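Local coordinates for DUF3822 family protein (PDB 3HRG), which is of unknown function but has an actin-like ATPase fold, consistent with nucleotide binding, at residues A[11-16]-A[133-138]; A[84-89]-A[118-123]; A[104-109]-A[126-131]; A[141-146]-A[247-252]. One frame throughout, in Å; residues are numbered along the deposited sequence.

Contact 1: residues A[11-16]-A[133-138]; sequences YTLSIR and EQYPEA. With EDO (1,2-ethanediol), chain C.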
loop_
_atom_site.group_PDB
_atom_site.type_symbol
_atom_site.label_atom_id
_atom_site.label_comp_id
_atom_site.label_asym_id
_atom_site.label_seq_id
_atom_site.Cartn_x
_atom_site.Cartn_y
_atom_site.Cartn_z
ATOM N N TYR A 11 -11.105 -17.419 -10.205
ATOM C CA TYR A 11 -10.045 -16.882 -9.381
ATOM C C TYR A 11 -9.912 -15.359 -9.443
ATOM O O TYR A 11 -10.438 -14.710 -10.349
ATOM C CB TYR A 11 -8.705 -17.535 -9.718
ATOM C CG TYR A 11 -8.668 -19.051 -9.719
ATOM C CD1 TYR A 11 -9.519 -19.816 -8.921
ATOM C CD2 TYR A 11 -7.711 -19.720 -10.461
ATOM C CE1 TYR A 11 -9.450 -21.227 -8.927
ATOM C CE2 TYR A 11 -7.616 -21.132 -10.458
ATOM C CZ TYR A 11 -8.488 -21.873 -9.681
ATOM O OH TYR A 11 -8.409 -23.263 -9.697
ATOM N N THR A 12 -9.205 -14.845 -8.442
ATOM C CA THR A 12 -8.996 -13.413 -8.282
ATOM C C THR A 12 -7.541 -13.103 -8.578
ATOM O O THR A 12 -6.656 -13.723 -8.007
ATOM C CB THR A 12 -9.377 -12.943 -6.851
ATOM O OG1 THR A 12 -10.768 -13.146 -6.635
ATOM C CG2 THR A 12 -9.079 -11.433 -6.625
ATOM N N LEU A 13 -7.309 -12.165 -9.486
ATOM C CA LEU A 13 -5.973 -11.689 -9.816
ATOM C C LEU A 13 -5.749 -10.388 -9.060
ATOM O O LEU A 13 -6.568 -9.489 -9.170
ATOM C CB LEU A 13 -5.873 -11.367 -11.297
ATOM C CG LEU A 13 -4.570 -10.765 -11.848
ATOM C CD1 LEU A 13 -3.425 -11.753 -11.608
ATOM C CD2 LEU A 13 -4.734 -10.397 -13.318
ATOM N N SER A 14 -4.636 -10.269 -8.347
ATOM C CA SER A 14 -4.305 -9.018 -7.636
ATOM C C SER A 14 -2.992 -8.538 -8.205
ATOM O O SER A 14 -2.053 -9.331 -8.382
ATOM C CB SER A 14 -4.240 -9.189 -6.137
ATOM O OG SER A 14 -5.492 -9.573 -5.624
ATOM N N ILE A 15 -2.965 -7.254 -8.536
ATOM C CA ILE A 15 -1.834 -6.605 -9.160
ATOM C C ILE A 15 -1.384 -5.436 -8.334
ATOM O O ILE A 15 -2.208 -4.556 -8.041
ATOM C CB ILE A 15 -2.224 -6.036 -10.552
ATOM C CG1 ILE A 15 -2.706 -7.146 -11.517
ATOM C CG2 ILE A 15 -1.035 -5.315 -11.208
ATOM C CD1 ILE A 15 -3.225 -6.647 -12.851
ATOM N N ARG A 16 -0.097 -5.406 -7.963
ATOM C CA ARG A 16 0.467 -4.277 -7.211
ATOM C C ARG A 16 1.410 -3.539 -8.136
ATOM O O ARG A 16 2.357 -4.153 -8.659
ATOM C CB ARG A 16 1.244 -4.705 -5.963
ATOM C CG ARG A 16 1.926 -3.503 -5.249
ATOM C CD ARG A 16 2.559 -3.879 -3.929
ATOM N NE ARG A 16 3.542 -4.955 -4.050
ATOM C CZ ARG A 16 4.861 -4.770 -4.122
ATOM N NH1 ARG A 16 5.386 -3.553 -4.043
ATOM N NH2 ARG A 16 5.660 -5.815 -4.227
ATOM N N GLU A 133 -9.108 -0.825 -20.155
ATOM C CA GLU A 133 -9.305 -1.526 -21.428
ATOM C C GLU A 133 -9.147 -3.025 -21.218
ATOM O O GLU A 133 -9.926 -3.791 -21.765
ATOM C CB GLU A 133 -8.322 -1.037 -22.518
ATOM C CG GLU A 133 -8.633 0.372 -23.035
ATOM C CD GLU A 133 -7.485 1.079 -23.797
ATOM O OE1 GLU A 133 -6.296 0.658 -23.684
ATOM O OE2 GLU A 133 -7.783 2.097 -24.485
ATOM N N GLN A 134 -8.148 -3.442 -20.433
ATOM C CA GLN A 134 -7.911 -4.874 -20.190
ATOM C C GLN A 134 -8.963 -5.446 -19.239
ATOM O O GLN A 134 -9.445 -6.537 -19.457
ATOM C CB GLN A 134 -6.517 -5.164 -19.608
ATOM C CG GLN A 134 -5.347 -4.437 -20.252
ATOM C CD GLN A 134 -5.380 -4.443 -21.767
ATOM O OE1 GLN A 134 -5.497 -5.492 -22.401
ATOM N NE2 GLN A 134 -5.235 -3.262 -22.356
ATOM N N TYR A 135 -9.308 -4.685 -18.198
ATOM C CA TYR A 135 -10.274 -5.091 -17.188
ATOM C C TYR A 135 -11.330 -4.052 -16.891
ATOM O O TYR A 135 -11.205 -3.284 -15.898
ATOM C CB TYR A 135 -9.539 -5.368 -15.890
ATOM C CG TYR A 135 -8.298 -6.191 -16.027
ATOM C CD1 TYR A 135 -8.345 -7.504 -16.448
ATOM C CD2 TYR A 135 -7.064 -5.660 -15.666
ATOM C CE1 TYR A 135 -7.185 -8.274 -16.534
ATOM C CE2 TYR A 135 -5.897 -6.418 -15.757
ATOM C CZ TYR A 135 -5.971 -7.724 -16.154
ATOM O OH TYR A 135 -4.812 -8.459 -16.211
ATOM N N PRO A 136 -12.422 -4.062 -17.666
ATOM C CA PRO A 136 -13.469 -3.066 -17.445
ATOM C C PRO A 136 -14.099 -3.043 -16.054
ATOM O O PRO A 136 -14.595 -1.970 -15.676
ATOM C CB PRO A 136 -14.525 -3.409 -18.512
ATOM C CG PRO A 136 -13.811 -4.170 -19.552
ATOM C CD PRO A 136 -12.707 -4.905 -18.851
ATOM N N GLU A 137 -14.058 -4.145 -15.289
ATOM C CA GLU A 137 -14.648 -4.164 -13.931
ATOM C C GLU A 137 -13.606 -4.333 -12.812
ATOM O O GLU A 137 -13.926 -4.750 -11.704
ATOM C CB GLU A 137 -15.743 -5.240 -13.822
ATOM C CG GLU A 137 -16.781 -5.189 -14.951
ATOM C CD GLU A 137 -17.430 -3.819 -15.100
ATOM O OE1 GLU A 137 -17.511 -3.082 -14.097
ATOM O OE2 GLU A 137 -17.891 -3.492 -16.219
ATOM N N ALA A 138 -12.352 -3.980 -13.087
ATOM C CA ALA A 138 -11.308 -4.045 -12.062
ATOM C C ALA A 138 -11.624 -3.121 -10.894
ATOM O O ALA A 138 -12.277 -2.078 -11.092
ATOM C CB ALA A 138 -9.991 -3.601 -12.643
HETATM C C1 EDO C . -13.024 -7.411 -14.629
HETATM O O1 EDO C . -12.713 -6.656 -15.812
HETATM C C2 EDO C . -12.022 -8.505 -14.351
HETATM O O2 EDO C . -12.579 -9.782 -14.694
#
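Leu13 and Ile15, both on one side of strand 12-17, bring their terminal methyls to the far end of the Tyr135 ring. In the apolar part, Ile15 CD1 lies 4.0 Å from Tyr135 CE2 and Leu13 CD2 lies 3.5 Å from Tyr135 OH, each meeting the ring obliquely. Leu13 extends its CG anti to the backbone N (chi1 176°), which carries CD2 across to the phenol. Gln134 CB lies over one face of the ring. In the polar part, the buried Tyr135 OH is hydrogen-bonded to Leu62 O. Main-chain bonds hold the turn that follows: Ala138 N to Tyr135 O (3.1 Å) closes a type I turn after helix 125-134, and Glu137 N donates to O1 of an ethanediol, probably from the crystallisation liquor. A leucine in place of Tyr135 would probably leave the Leu62 carbonyl without its mate. Tyrosine suits this place: its hydroxyl holds the helix end to the loop at Leu62, while its ring gives both methyls an apolar surface on strand 12-17 of the actin-like fold.

Contact 2: residues A[84-89]-A[118-123]; sequences ELFEEE and VIIFGI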
loop_
_atom_site.group_PDB
_atom_site.type_symbol
_atom_site.label_atom_id
_atom_site.label_comp_id
_atom_site.label_asym_id
_atom_site.label_seq_id
_atom_site.Cartn_x
_atom_site.Cartn_y
_atom_site.Cartn_z
ATOM N N GLU A 84 -16.572 10.847 8.326
ATOM C CA GLU A 84 -17.527 11.883 8.702
ATOM C C GLU A 84 -17.178 13.262 8.111
ATOM O O GLU A 84 -18.033 14.145 8.110
ATOM C CB GLU A 84 -17.681 11.938 10.219
ATOM C CG GLU A 84 -16.497 12.507 10.910
ATOM C CD GLU A 84 -16.523 12.349 12.410
ATOM O OE1 GLU A 84 -17.591 12.033 13.004
ATOM O OE2 GLU A 84 -15.421 12.551 12.980
ATOM N N LEU A 85 -15.926 13.452 7.677
ATOM C CA LEU A 85 -15.484 14.683 7.034
ATOM C C LEU A 85 -15.405 14.572 5.511
ATOM O O LEU A 85 -15.084 15.552 4.843
ATOM C CB LEU A 85 -14.113 15.110 7.581
ATOM C CG LEU A 85 -14.088 15.618 9.028
ATOM C CD1 LEU A 85 -12.660 15.844 9.479
ATOM C CD2 LEU A 85 -14.921 16.880 9.128
ATOM N N PHE A 86 -15.696 13.399 4.951
ATOM C CA PHE A 86 -15.599 13.190 3.532
ATOM C C PHE A 86 -16.894 13.412 2.747
ATOM O O PHE A 86 -17.943 12.927 3.144
ATOM C CB PHE A 86 -15.171 11.748 3.263
ATOM C CG PHE A 86 -15.077 11.424 1.799
ATOM C CD1 PHE A 86 -14.043 11.944 1.035
ATOM C CD2 PHE A 86 -16.001 10.583 1.189
ATOM C CE1 PHE A 86 -13.943 11.643 -0.349
ATOM C CE2 PHE A 86 -15.906 10.286 -0.157
ATOM C CZ PHE A 86 -14.886 10.822 -0.925
ATOM N N GLU A 87 -16.769 14.117 1.625
ATOM C CA GLU A 87 -17.840 14.336 0.682
ATOM C C GLU A 87 -17.217 14.107 -0.708
ATOM O O GLU A 87 -16.142 14.698 -1.030
ATOM C CB GLU A 87 -18.425 15.741 0.835
ATOM C CG GLU A 87 -18.896 16.103 2.278
ATOM C CD GLU A 87 -19.980 15.157 2.842
ATOM O OE1 GLU A 87 -20.621 14.410 2.066
ATOM O OE2 GLU A 87 -20.188 15.168 4.091
ATOM N N GLU A 88 -17.852 13.248 -1.507
ATOM C CA GLU A 88 -17.362 12.893 -2.846
ATOM C C GLU A 88 -17.070 14.099 -3.707
ATOM O O GLU A 88 -16.027 14.158 -4.386
ATOM C CB GLU A 88 -18.362 12.011 -3.607
ATOM C CG GLU A 88 -17.835 11.628 -4.979
ATOM C CD GLU A 88 -18.690 10.622 -5.717
ATOM O OE1 GLU A 88 -19.880 10.875 -5.981
ATOM O OE2 GLU A 88 -18.129 9.596 -6.103
ATOM N N GLU A 89 -17.962 15.075 -3.631
ATOM C CA GLU A 89 -17.840 16.311 -4.412
ATOM C C GLU A 89 -16.587 17.132 -4.037
ATOM O O GLU A 89 -16.152 17.965 -4.826
ATOM C CB GLU A 89 -19.108 17.189 -4.293
ATOM C CG GLU A 89 -19.294 17.941 -2.962
ATOM C CD GLU A 89 -20.600 18.717 -2.899
ATOM O OE1 GLU A 89 -21.483 18.493 -3.751
ATOM O OE2 GLU A 89 -20.745 19.551 -1.990
ATOM N N VAL A 118 -11.541 7.400 4.717
ATOM C CA VAL A 118 -11.488 7.355 3.253
ATOM C C VAL A 118 -10.100 7.661 2.825
ATOM O O VAL A 118 -9.469 8.538 3.389
ATOM C CB VAL A 118 -12.435 8.395 2.647
ATOM C CG1 VAL A 118 -12.333 8.429 1.070
ATOM C CG2 VAL A 118 -13.831 8.130 3.105
ATOM N N ILE A 119 -9.608 6.941 1.819
ATOM C CA ILE A 119 -8.308 7.182 1.242
ATOM C C ILE A 119 -8.572 7.689 -0.187
ATOM O O ILE A 119 -9.203 6.979 -0.984
ATOM C CB ILE A 119 -7.458 5.905 1.158
ATOM C CG1 ILE A 119 -7.178 5.338 2.567
ATOM C CG2 ILE A 119 -6.113 6.187 0.384
ATOM C CD1 ILE A 119 -6.290 6.225 3.418
ATOM N N ILE A 120 -8.142 8.931 -0.457
ATOM C CA ILE A 120 -8.242 9.591 -1.754
ATOM C C ILE A 120 -6.857 9.416 -2.368
ATOM O O ILE A 120 -5.865 9.670 -1.697
ATOM C CB ILE A 120 -8.613 11.064 -1.636
ATOM C CG1 ILE A 120 -9.872 11.272 -0.778
ATOM C CG2 ILE A 120 -8.813 11.635 -3.024
ATOM C CD1 ILE A 120 -10.138 12.784 -0.372
ATOM N N PHE A 121 -6.784 8.929 -3.612
ATOM C CA PHE A 121 -5.490 8.582 -4.217
ATOM C C PHE A 121 -5.433 8.870 -5.723
ATOM O O PHE A 121 -6.423 8.836 -6.430
ATOM C CB PHE A 121 -5.138 7.101 -3.921
ATOM C CG PHE A 121 -6.028 6.083 -4.602
ATOM C CD1 PHE A 121 -7.250 5.709 -4.047
ATOM C CD2 PHE A 121 -5.639 5.481 -5.798
ATOM C CE1 PHE A 121 -8.074 4.763 -4.671
ATOM C CE2 PHE A 121 -6.461 4.537 -6.421
ATOM C CZ PHE A 121 -7.676 4.174 -5.842
ATOM N N GLY A 122 -4.234 9.155 -6.193
ATOM C CA GLY A 122 -4.038 9.461 -7.593
ATOM C C GLY A 122 -3.533 8.249 -8.348
ATOM O O GLY A 122 -2.861 7.379 -7.783
ATOM N N ILE A 123 -3.870 8.193 -9.622
ATOM C CA ILE A 123 -3.360 7.151 -10.494
ATOM C C ILE A 123 -3.053 7.807 -11.840
ATOM O O ILE A 123 -3.803 8.685 -12.317
ATOM C CB ILE A 123 -4.356 5.975 -10.645
ATOM C CG1 ILE A 123 -3.747 4.825 -11.475
ATOM C CG2 ILE A 123 -5.673 6.447 -11.293
ATOM C CD1 ILE A 123 -4.701 3.626 -11.600
#
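Phe86 enters the contact with CB, which lies 3.9 Å from Val118 CG2. Its CG is anti to the backbone N (chi1 178°), a torsion that carries the ring out over strand 117-124. The same Val118 methyl CG2 then sits 3.8 Å from Phe86 CG. Farther out the second branch takes over: Val118 CG1 is 3.9 Å from Phe86 CD1 and stands 3.8 Å from the ring centroid, only 9° off the normal, a CH-pi contact over the middle of one face. A branched valine suits this spot, since its two methyls serve the root and the centre of the ring at once. The strand is the middle one of a small antiparallel sheet, inserted in the sequence between strands 68-73 and 139-142 of the actin-like fold, and residues 84-89 link its edge strand 78-82 to helix 91-96. At CE1 the ring edge meets Ile120 CD1, 4.0 Å away and near the ring plane. With alanine here, Val118 would probably lose its aromatic cover and a gap would open beside Ile120. The Tyr109 ring also meets Phe86, its plane about 55° away. On the face opposite Val118, Glu88 N lies 3.7 Å above the Phe86 ring plane, offset toward the rim.

Contact 3: residues A[104-109]-A[126-131]; sequences NEIVMY and STYTFL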
loop_
_atom_site.group_PDB
_atom_site.type_symbol
_atom_site.label_atom_id
_atom_site.label_comp_id
_atom_site.label_asym_id
_atom_site.label_seq_id
_atom_site.Cartn_x
_atom_site.Cartn_y
_atom_site.Cartn_z
ATOM N N ASN A 104 -1.729 14.529 -16.061
ATOM C CA ASN A 104 -2.023 13.152 -16.458
ATOM C C ASN A 104 -2.347 12.275 -15.248
ATOM O O ASN A 104 -1.816 11.171 -15.120
ATOM C CB ASN A 104 -0.872 12.555 -17.276
ATOM C CG ASN A 104 -1.311 11.309 -18.082
ATOM O OD1 ASN A 104 -2.184 11.412 -18.971
ATOM N ND2 ASN A 104 -0.694 10.155 -17.805
ATOM N N GLU A 105 -3.190 12.782 -14.339
ATOM C CA GLU A 105 -3.570 12.056 -13.127
ATOM C C GLU A 105 -5.079 12.046 -12.930
ATOM O O GLU A 105 -5.733 13.042 -13.147
ATOM C CB GLU A 105 -2.914 12.691 -11.888
ATOM C CG GLU A 105 -3.214 11.986 -10.558
ATOM C CD GLU A 105 -2.408 12.554 -9.413
ATOM O OE1 GLU A 105 -2.429 13.791 -9.172
ATOM O OE2 GLU A 105 -1.730 11.753 -8.719
ATOM N N ILE A 106 -5.603 10.899 -12.518
ATOM C CA ILE A 106 -7.005 10.716 -12.165
ATOM C C ILE A 106 -7.059 10.545 -10.629
ATOM O O ILE A 106 -6.212 9.847 -10.055
ATOM C CB ILE A 106 -7.602 9.483 -12.873
ATOM C CG1 ILE A 106 -7.759 9.762 -14.363
ATOM C CG2 ILE A 106 -8.960 9.106 -12.312
ATOM C CD1 ILE A 106 -8.293 8.549 -15.107
ATOM N N VAL A 107 -8.031 11.168 -9.978
ATOM C CA VAL A 107 -8.213 11.031 -8.532
ATOM C C VAL A 107 -9.367 10.054 -8.251
ATOM O O VAL A 107 -10.465 10.226 -8.775
ATOM C CB VAL A 107 -8.467 12.370 -7.880
ATOM C CG1 VAL A 107 -8.737 12.167 -6.363
ATOM C CG2 VAL A 107 -7.267 13.325 -8.120
HETATM N N MSE A 108 -9.092 9.031 -7.436
HETATM C CA MSE A 108 -10.051 8.009 -7.043
HETATM C C MSE A 108 -10.096 7.969 -5.527
HETATM O O MSE A 108 -9.317 8.652 -4.881
HETATM C CB MSE A 108 -9.574 6.652 -7.514
HETATM C CG MSE A 108 -9.050 6.632 -8.924
HETATM SE SE MSE A 108 -8.786 4.831 -9.509
HETATM C CE MSE A 108 -10.688 4.331 -9.604
ATOM N N TYR A 109 -11.005 7.187 -4.971
ATOM C CA TYR A 109 -11.055 7.029 -3.532
ATOM C C TYR A 109 -11.636 5.674 -3.114
ATOM O O TYR A 109 -12.441 5.099 -3.828
ATOM C CB TYR A 109 -11.840 8.156 -2.864
ATOM C CG TYR A 109 -13.290 8.175 -3.157
ATOM C CD1 TYR A 109 -14.184 7.456 -2.370
ATOM C CD2 TYR A 109 -13.801 8.896 -4.228
ATOM C CE1 TYR A 109 -15.554 7.455 -2.647
ATOM C CE2 TYR A 109 -15.152 8.927 -4.485
ATOM C CZ TYR A 109 -16.020 8.189 -3.693
ATOM O OH TYR A 109 -17.372 8.200 -3.951
ATOM N N SER A 126 -2.845 7.508 -18.136
ATOM C CA SER A 126 -2.459 6.568 -19.188
ATOM C C SER A 126 -2.515 5.129 -18.645
ATOM O O SER A 126 -2.963 4.205 -19.330
ATOM C CB SER A 126 -1.040 6.849 -19.670
ATOM O OG SER A 126 -0.951 8.131 -20.239
ATOM N N THR A 127 -2.046 4.962 -17.413
ATOM C CA THR A 127 -2.072 3.661 -16.724
ATOM C C THR A 127 -3.518 3.197 -16.500
ATOM O O THR A 127 -3.848 2.040 -16.809
ATOM C CB THR A 127 -1.257 3.697 -15.414
ATOM O OG1 THR A 127 0.129 3.726 -15.751
ATOM C CG2 THR A 127 -1.508 2.458 -14.580
ATOM N N TYR A 128 -4.357 4.087 -15.977
ATOM C CA TYR A 128 -5.781 3.785 -15.780
ATOM C C TYR A 128 -6.489 3.392 -17.089
ATOM O O TYR A 128 -7.212 2.408 -17.137
ATOM C CB TYR A 128 -6.529 4.968 -15.114
ATOM C CG TYR A 128 -8.016 4.715 -15.130
ATOM C CD1 TYR A 128 -8.584 3.842 -14.211
ATOM C CD2 TYR A 128 -8.830 5.260 -16.107
ATOM C CE1 TYR A 128 -9.951 3.547 -14.238
ATOM C CE2 TYR A 128 -10.187 4.956 -16.152
ATOM C CZ TYR A 128 -10.729 4.100 -15.195
ATOM O OH TYR A 128 -12.071 3.789 -15.205
ATOM N N THR A 129 -6.286 4.164 -18.147
ATOM C CA THR A 129 -6.894 3.894 -19.458
ATOM C C THR A 129 -6.498 2.521 -19.954
ATOM O O THR A 129 -7.329 1.756 -20.409
ATOM C CB THR A 129 -6.450 4.959 -20.468
ATOM O OG1 THR A 129 -6.818 6.255 -19.949
ATOM C CG2 THR A 129 -7.078 4.745 -21.861
ATOM N N PHE A 130 -5.219 2.197 -19.823
ATOM C CA PHE A 130 -4.753 0.906 -20.269
ATOM C C PHE A 130 -5.392 -0.215 -19.453
ATOM O O PHE A 130 -5.884 -1.170 -20.028
ATOM C CB PHE A 130 -3.234 0.802 -20.209
ATOM C CG PHE A 130 -2.725 -0.544 -20.608
ATOM C CD1 PHE A 130 -2.664 -0.900 -21.937
ATOM C CD2 PHE A 130 -2.360 -1.468 -19.646
ATOM C CE1 PHE A 130 -2.221 -2.151 -22.318
ATOM C CE2 PHE A 130 -1.908 -2.728 -20.012
ATOM C CZ PHE A 130 -1.837 -3.073 -21.344
ATOM N N LEU A 131 -5.389 -0.092 -18.127
ATOM C CA LEU A 131 -5.978 -1.131 -17.273
ATOM C C LEU A 131 -7.500 -1.279 -17.422
ATOM O O LEU A 131 -8.009 -2.400 -17.380
ATOM C CB LEU A 131 -5.579 -0.933 -15.822
ATOM C CG LEU A 131 -4.093 -1.194 -15.554
ATOM C CD1 LEU A 131 -3.652 -0.620 -14.169
ATOM C CD2 LEU A 131 -3.749 -2.695 -15.680
#
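The Tyr128 ring is met obliquely by the tip of Ile106, and the Phe140 ring also meets it, with planes about 50° apart; the second flat group, the Asn104 amide, points its NH2 end at Ser126. The contact joins edge strand 105-112 of a three-stranded antiparallel sheet to helix 125-134, which follows directly from the sheet's central strand. Ile106 CD1 comes to 3.5 Å from Tyr128 CD2 and 3.8 Å from Tyr128 CG, the side chains crossing at about a right angle. Tyr128 holds its CG anti to the backbone N (chi1 171°), turning the ring toward the strand, where a beta-branched isoleucine, at home in a strand, reaches it with its CD1 methyl. Opposite the start of the helix, Asn104, just before the strand, suits its place because its NH2 group serves two oxygen acceptors: ND2 is hydrogen-bonded to Asp124 OD1, and it donates to Ser126 OG at 3.2 Å, with the hydroxyl 20° out of the amide plane. Asp124 OD2 in turn accepts Thr127 N. Asn104 ND2 also passes 3.4 Å from Ser126 N, but these are two donors and do not bond.

Contact 4: residues A[141-146]-A[247-252]; sequences YSQSTP and NIDMQA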
loop_
_atom_site.group_PDB
_atom_site.type_symbol
_atom_site.label_atom_id
_atom_site.label_comp_id
_atom_site.label_asym_id
_atom_site.label_seq_id
_atom_site.Cartn_x
_atom_site.Cartn_y
_atom_site.Cartn_z
ATOM N N TYR A 141 -7.425 0.220 -5.902
ATOM C CA TYR A 141 -7.151 0.602 -4.524
ATOM C C TYR A 141 -5.841 1.278 -4.367
ATOM O O TYR A 141 -4.918 1.024 -5.112
ATOM C CB TYR A 141 -7.035 -0.627 -3.626
ATOM C CG TYR A 141 -8.276 -1.478 -3.583
ATOM C CD1 TYR A 141 -9.282 -1.234 -2.644
ATOM C CD2 TYR A 141 -8.437 -2.528 -4.466
ATOM C CE1 TYR A 141 -10.422 -1.997 -2.607
ATOM C CE2 TYR A 141 -9.573 -3.300 -4.447
ATOM C CZ TYR A 141 -10.560 -3.034 -3.514
ATOM O OH TYR A 141 -11.647 -3.824 -3.520
ATOM N N SER A 142 -5.781 2.158 -3.383
ATOM C CA SER A 142 -4.539 2.693 -2.925
ATOM C C SER A 142 -3.964 1.536 -2.141
ATOM O O SER A 142 -4.725 0.781 -1.502
ATOM C CB SER A 142 -4.772 3.851 -1.930
ATOM O OG SER A 142 -3.571 4.249 -1.253
ATOM N N GLN A 143 -2.648 1.360 -2.157
ATOM C CA GLN A 143 -2.009 0.307 -1.349
ATOM C C GLN A 143 -2.319 0.555 0.145
ATOM O O GLN A 143 -2.442 -0.401 0.925
ATOM C CB GLN A 143 -0.512 0.248 -1.608
ATOM C CG GLN A 143 0.217 -0.768 -0.759
ATOM C CD GLN A 143 1.688 -0.710 -0.874
ATOM O OE1 GLN A 143 2.279 0.364 -0.778
ATOM N NE2 GLN A 143 2.326 -1.884 -0.985
ATOM N N SER A 144 -2.468 1.828 0.524
ATOM C CA SER A 144 -2.819 2.196 1.887
ATOM C C SER A 144 -4.156 1.617 2.394
ATOM O O SER A 144 -4.301 1.373 3.598
ATOM C CB SER A 144 -2.838 3.695 2.032
ATOM O OG SER A 144 -1.536 4.247 1.884
ATOM N N THR A 145 -5.105 1.369 1.494
ATOM C CA THR A 145 -6.420 0.836 1.887
ATOM C C THR A 145 -6.348 -0.555 2.582
ATOM O O THR A 145 -6.752 -0.668 3.753
ATOM C CB THR A 145 -7.378 0.914 0.716
ATOM O OG1 THR A 145 -7.522 2.296 0.349
ATOM C CG2 THR A 145 -8.735 0.278 1.060
ATOM N N PRO A 146 -5.841 -1.603 1.896
ATOM C CA PRO A 146 -5.694 -2.863 2.617
ATOM C C PRO A 146 -4.694 -2.794 3.781
ATOM O O PRO A 146 -4.871 -3.519 4.742
ATOM C CB PRO A 146 -5.166 -3.833 1.533
ATOM C CG PRO A 146 -4.644 -2.910 0.443
ATOM C CD PRO A 146 -5.527 -1.769 0.457
ATOM N N ASN A 247 6.531 -7.697 1.237
ATOM C CA ASN A 247 5.283 -8.052 0.560
ATOM C C ASN A 247 4.046 -8.253 1.455
ATOM O O ASN A 247 3.186 -9.097 1.185
ATOM C CB ASN A 247 5.562 -9.289 -0.313
ATOM C CG ASN A 247 6.688 -9.037 -1.315
ATOM O OD1 ASN A 247 6.654 -8.057 -2.063
ATOM N ND2 ASN A 247 7.684 -9.926 -1.340
ATOM N N ILE A 248 3.954 -7.437 2.508
ATOM C CA ILE A 248 2.822 -7.489 3.454
ATOM C C ILE A 248 1.473 -7.074 2.789
ATOM O O ILE A 248 0.388 -7.505 3.229
ATOM C CB ILE A 248 3.151 -6.651 4.739
ATOM C CG1 ILE A 248 2.165 -6.958 5.861
ATOM C CG2 ILE A 248 3.216 -5.145 4.430
ATOM C CD1 ILE A 248 2.597 -6.343 7.194
ATOM N N ASP A 249 1.576 -6.245 1.738
ATOM C CA ASP A 249 0.445 -5.757 0.920
ATOM C C ASP A 249 -0.553 -6.813 0.439
ATOM O O ASP A 249 -1.767 -6.595 0.518
ATOM C CB ASP A 249 0.982 -5.070 -0.344
ATOM C CG ASP A 249 1.854 -6.016 -1.206
ATOM O OD1 ASP A 249 2.942 -6.428 -0.768
ATOM O OD2 ASP A 249 1.444 -6.374 -2.325
HETATM N N MSE A 250 -0.034 -7.932 -0.082
HETATM C CA MSE A 250 -0.861 -9.035 -0.615
HETATM C C MSE A 250 -1.444 -9.802 0.564
HETATM O O MSE A 250 -2.595 -10.267 0.493
HETATM C CB MSE A 250 -0.057 -10.005 -1.506
HETATM C CG MSE A 250 0.455 -9.489 -2.863
HETATM SE SE MSE A 250 -0.937 -8.960 -4.132
HETATM C CE MSE A 250 0.140 -8.672 -5.752
ATOM N N GLN A 251 -0.626 -9.969 1.615
ATOM C CA GLN A 251 -1.061 -10.607 2.858
ATOM C C GLN A 251 -2.230 -9.770 3.397
ATOM O O GLN A 251 -3.278 -10.325 3.762
ATOM C CB GLN A 251 0.081 -10.690 3.881
ATOM N N ALA A 252 -2.040 -8.442 3.401
ATOM C CA ALA A 252 -3.068 -7.482 3.811
ATOM C C ALA A 252 -4.311 -7.567 2.909
ATOM O O ALA A 252 -5.437 -7.732 3.400
ATOM C CB ALA A 252 -2.502 -6.072 3.784
#
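The backbones of Pro146 and Ala252 come close, CA to CA 5.4 Å, while at the other end Gln143 and Asp249 stay 6.9 Å apart between the same atoms. The close end is made by small, compact residues. Ala252 CB packs 4.1 Å from Pro146 CB and rests 3.6 Å from Pro146 O; proline, lacking an N-H, fits the first turn of helix 144-154. That helix leads from strand 139-142 of one five-stranded sheet toward the second, whose strands run in the same order, and helix 248-255 comes back from the second sheet to touch strand 12-17 of the first. Such a doubled arrangement is the hallmark of the actin-like fold, and here two of its helices meet near the centre of the chain. At the wider end Gln143 is extended, its CG anti to the backbone N (chi1 177°), and its NE2 ends 3.5 Å from Asp249 CB rather than at the carboxylate oxygens. The amide and carboxylate planes stand 63° apart. The buried Asp249 turns its OD2 to Arg16 NE instead, forming a salt bridge in the conformer given.

How the contacts relate
Contacts 2 and 3 share one small antiparallel sheet: Phe121 N is 2.8 Å from Met108 O, probably a hydrogen bond, and Glu88 OE2 lies 2.7 Å from Tyr109 OH. Contact 3 and contact 1 use helix 125-134, at its start and at its end, with centres about 14 Å apart. Contact 1 reaches contact 4 through strand 12-17, where Ser14 O packs 3.5 Å from Met250 CE. Contact 2 also meets contact 4, Ile119 CG2 lying 3.6 Å from Ser142 CB. No active site is established, but an unidentified ligand lies about 8 Å from the Gln143 side chain in contact 4, and one about 10 Å from that of Asn104 in contact 3.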